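Local structure of prolyl-tRNA synthetase (Giardia lamblia ATCC 50803, 3IAL) at residues B[234-239]-B[278-283]. The protein probably attaches L-proline to tRNA(Pro), using ATP and passing through a prolyl-adenylate intermediate. Sequence-based numbering, arbitrary orientation.
Sequences RVLQTA and LACALS. With PR8 (5'-O-[(R)-hydroxy{[(2S)-pyrrolidin-2-ylcarbonyl]oxy}phosphoryl]adenosine), chain H.
C280, on helix 276-285, reaches strand 235-245 and sets its sulfur against both T238 and L236. Its SG stands anti to the carbonyl carbon (chi1 -72°), which carries it off the helix to the two side chains that the strand turns toward it. The side chain of C280 also touches V228 on the adjacent strand 222-229.

T238 can be followed atom by atom. CB leaves the strand toward the helix and sits 4.1 Å from C280 SG. The methyl CG2 comes to 3.8 Å from that sulfur, while the hydroxyl OG1 comes closest, 3.3 Å from C280 SG. That hydroxyl is already engaged: OG1 donates to L236 O at 2.9 Å, approaching from above the carbonyl plane, 63° out of it. The bond links T238 back to the residue two places earlier and helps hold the rotation about its CA-CB bond, leaving the sulfur against a hydroxyl whose proton is committed.

L236 adds the apolar part. Its CD2 packs against C280 SG at 4.0 Å and, more loosely, against the CB of A279. One turn further along the helix, S283 OG donates to A279 O, which also takes the backbone bond from S283 N; the two donors arrive from opposite faces of the carbonyl.

Q237 leaves the strand away from the helix, and its extended chain brings NE2 to the prolyl-adenylate. There NE2 donates to O3' of PR8 (2.9 Å) and also lies 2.8 Å from O2P of PR8. The carbonyl O of Q237 accepts from O2' of the same ribose as well as from R276, at the start of helix 276-285. A strand of the antiparallel sheet, with a helix against one face and Q237 on the other gripping the ribose, belongs to the class II aminoacyl-tRNA synthetase catalytic core.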
loop_
_atom_site.group_PDB
_atom_site.type_symbol
_atom_site.label_atom_id
_atom_site.label_comp_id
_atom_site.label_asym_id
_atom_site.label_seq_id
_atom_site.Cartn_x
_atom_site.Cartn_y
_atom_site.Cartn_z
ATOM N N ARG B 234 10.613 5.640 29.169
ATOM C CA ARG B 234 10.877 4.289 28.673
ATOM C C ARG B 234 11.375 4.386 27.244
ATOM O O ARG B 234 11.113 5.382 26.563
ATOM C CB ARG B 234 9.622 3.428 28.665
ATOM C CG ARG B 234 8.917 3.242 29.986
ATOM C CD ARG B 234 7.837 2.175 29.823
ATOM N NE ARG B 234 6.881 2.165 30.925
ATOM C CZ ARG B 234 5.899 3.052 31.095
ATOM N NH1 ARG B 234 5.724 4.058 30.237
ATOM N NH2 ARG B 234 5.085 2.937 32.144
ATOM N N VAL B 235 12.084 3.356 26.789
ATOM C CA VAL B 235 12.483 3.257 25.380
ATOM C C VAL B 235 11.539 2.316 24.616
ATOM O O VAL B 235 10.999 1.356 25.175
ATOM C CB VAL B 235 13.929 2.742 25.204
ATOM C CG1 VAL B 235 14.931 3.719 25.801
ATOM C CG2 VAL B 235 14.084 1.337 25.809
ATOM N N LEU B 236 11.374 2.595 23.329
ATOM C CA LEU B 236 10.554 1.795 22.446
ATOM C C LEU B 236 11.428 1.268 21.314
ATOM O O LEU B 236 12.040 2.059 20.596
ATOM C CB LEU B 236 9.439 2.685 21.881
ATOM C CG LEU B 236 8.371 2.017 21.016
ATOM C CD1 LEU B 236 7.590 0.998 21.844
ATOM C CD2 LEU B 236 7.444 3.068 20.418
ATOM N N GLN B 237 11.499 -0.053 21.146
ATOM C CA GLN B 237 12.248 -0.631 20.029
ATOM C C GLN B 237 11.463 -0.374 18.759
ATOM O O GLN B 237 10.371 -0.909 18.571
ATOM C CB GLN B 237 12.499 -2.134 20.190
ATOM C CG GLN B 237 13.319 -2.724 19.047
ATOM C CD GLN B 237 13.446 -4.229 19.103
ATOM O OE1 GLN B 237 13.734 -4.799 20.150
ATOM N NE2 GLN B 237 13.244 -4.883 17.965
ATOM N N THR B 238 12.044 0.428 17.881
ATOM C CA THR B 238 11.335 1.018 16.745
ATOM C C THR B 238 11.927 0.589 15.399
ATOM O O THR B 238 11.334 0.824 14.351
ATOM C CB THR B 238 11.350 2.552 16.911
ATOM O OG1 THR B 238 10.736 2.874 18.168
ATOM C CG2 THR B 238 10.612 3.277 15.784
ATOM N N ALA B 239 13.095 -0.042 15.429
ATOM C CA ALA B 239 13.608 -0.760 14.270
ATOM C C ALA B 239 14.276 -2.027 14.759
ATOM O O ALA B 239 14.891 -2.032 15.821
ATOM C CB ALA B 239 14.598 0.088 13.498
ATOM N N LEU B 278 5.516 5.725 13.730
ATOM C CA LEU B 278 4.494 6.761 13.858
ATOM C C LEU B 278 4.289 7.127 15.331
ATOM O O LEU B 278 4.245 8.303 15.676
ATOM C CB LEU B 278 3.175 6.307 13.222
ATOM C CG LEU B 278 1.993 7.283 13.236
ATOM C CD1 LEU B 278 2.344 8.561 12.485
ATOM C CD2 LEU B 278 0.731 6.634 12.647
ATOM N N ALA B 279 4.189 6.123 16.196
ATOM C CA ALA B 279 4.093 6.367 17.637
ATOM C C ALA B 279 5.186 7.337 18.109
ATOM O O ALA B 279 4.894 8.295 18.827
ATOM C CB ALA B 279 4.169 5.067 18.412
ATOM N N CYS B 280 6.429 7.090 17.691
ATOM C CA CYS B 280 7.573 7.936 18.075
ATOM C C CYS B 280 7.426 9.383 17.598
ATOM O O CYS B 280 7.510 10.311 18.391
ATOM C CB CYS B 280 8.887 7.363 17.536
ATOM S SG CYS B 280 9.462 5.875 18.374
ATOM N N ALA B 281 7.194 9.555 16.303
ATOM C CA ALA B 281 7.047 10.879 15.692
ATOM C C ALA B 281 5.943 11.697 16.353
ATOM O O ALA B 281 6.113 12.892 16.590
ATOM C CB ALA B 281 6.765 10.745 14.218
ATOM N N LEU B 282 4.813 11.059 16.649
ATOM C CA LEU B 282 3.689 11.780 17.250
ATOM C C LEU B 282 4.010 12.146 18.693
ATOM O O LEU B 282 3.731 13.259 19.135
ATOM C CB LEU B 282 2.402 10.960 17.190
ATOM C CG LEU B 282 1.870 10.569 15.799
ATOM C CD1 LEU B 282 0.553 9.852 15.971
ATOM C CD2 LEU B 282 1.715 11.749 14.840
ATOM N N SER B 283 4.618 11.205 19.407
ATOM C CA SER B 283 4.803 11.316 20.848
ATOM C C SER B 283 5.882 12.329 21.206
ATOM O O SER B 283 5.726 13.113 22.150
ATOM C CB SER B 283 5.151 9.948 21.440
ATOM O OG SER B 283 4.055 9.039 21.333
HETATM C C PR8 H . 11.576 -8.794 13.075
HETATM N N PR8 H . 11.218 -10.192 11.137
HETATM O O PR8 H . 10.436 -9.144 13.383
HETATM P P PR8 H . 11.645 -7.340 15.090
HETATM N N1 PR8 H . 3.174 -3.689 18.137
HETATM C C2 PR8 H . 3.688 -2.785 17.310
HETATM N N3 PR8 H . 4.896 -2.931 16.761
HETATM C C4 PR8 H . 5.648 -3.999 17.022
HETATM C C5 PR8 H . 5.147 -4.962 17.892
HETATM C C6 PR8 H . 3.882 -4.792 18.449
HETATM N N6 PR8 H . 3.384 -5.711 19.277
HETATM N N7 PR8 H . 6.062 -5.918 17.996
HETATM C C8 PR8 H . 7.100 -5.577 17.229
HETATM N N9 PR8 H . 6.859 -4.399 16.635
HETATM C CA PR8 H . 12.195 -9.288 11.768
HETATM C CB PR8 H . 12.375 -8.106 10.829
HETATM C CD PR8 H . 11.062 -9.768 9.749
HETATM C CG PR8 H . 11.222 -8.245 9.825
HETATM C "C1'" PR8 H . 7.805 -3.703 15.706
HETATM O O10 PR8 H . 12.391 -7.996 13.817
HETATM O O1P PR8 H . 11.367 -8.315 16.175
HETATM C "C2'" PR8 H . 9.076 -3.191 16.426
HETATM O "O2'" PR8 H . 9.437 -1.896 15.922
HETATM O O2P PR8 H . 12.640 -6.190 15.606
HETATM C "C3'" PR8 H . 10.136 -4.166 15.967
HETATM O "O3'" PR8 H . 11.431 -3.566 16.047
HETATM C "C4'" PR8 H . 9.692 -4.277 14.520
HETATM O "O4'" PR8 H . 8.298 -4.624 14.681
HETATM C "C5'" PR8 H . 10.495 -5.361 13.836
HETATM O "O5'" PR8 H . 10.342 -6.589 14.520
#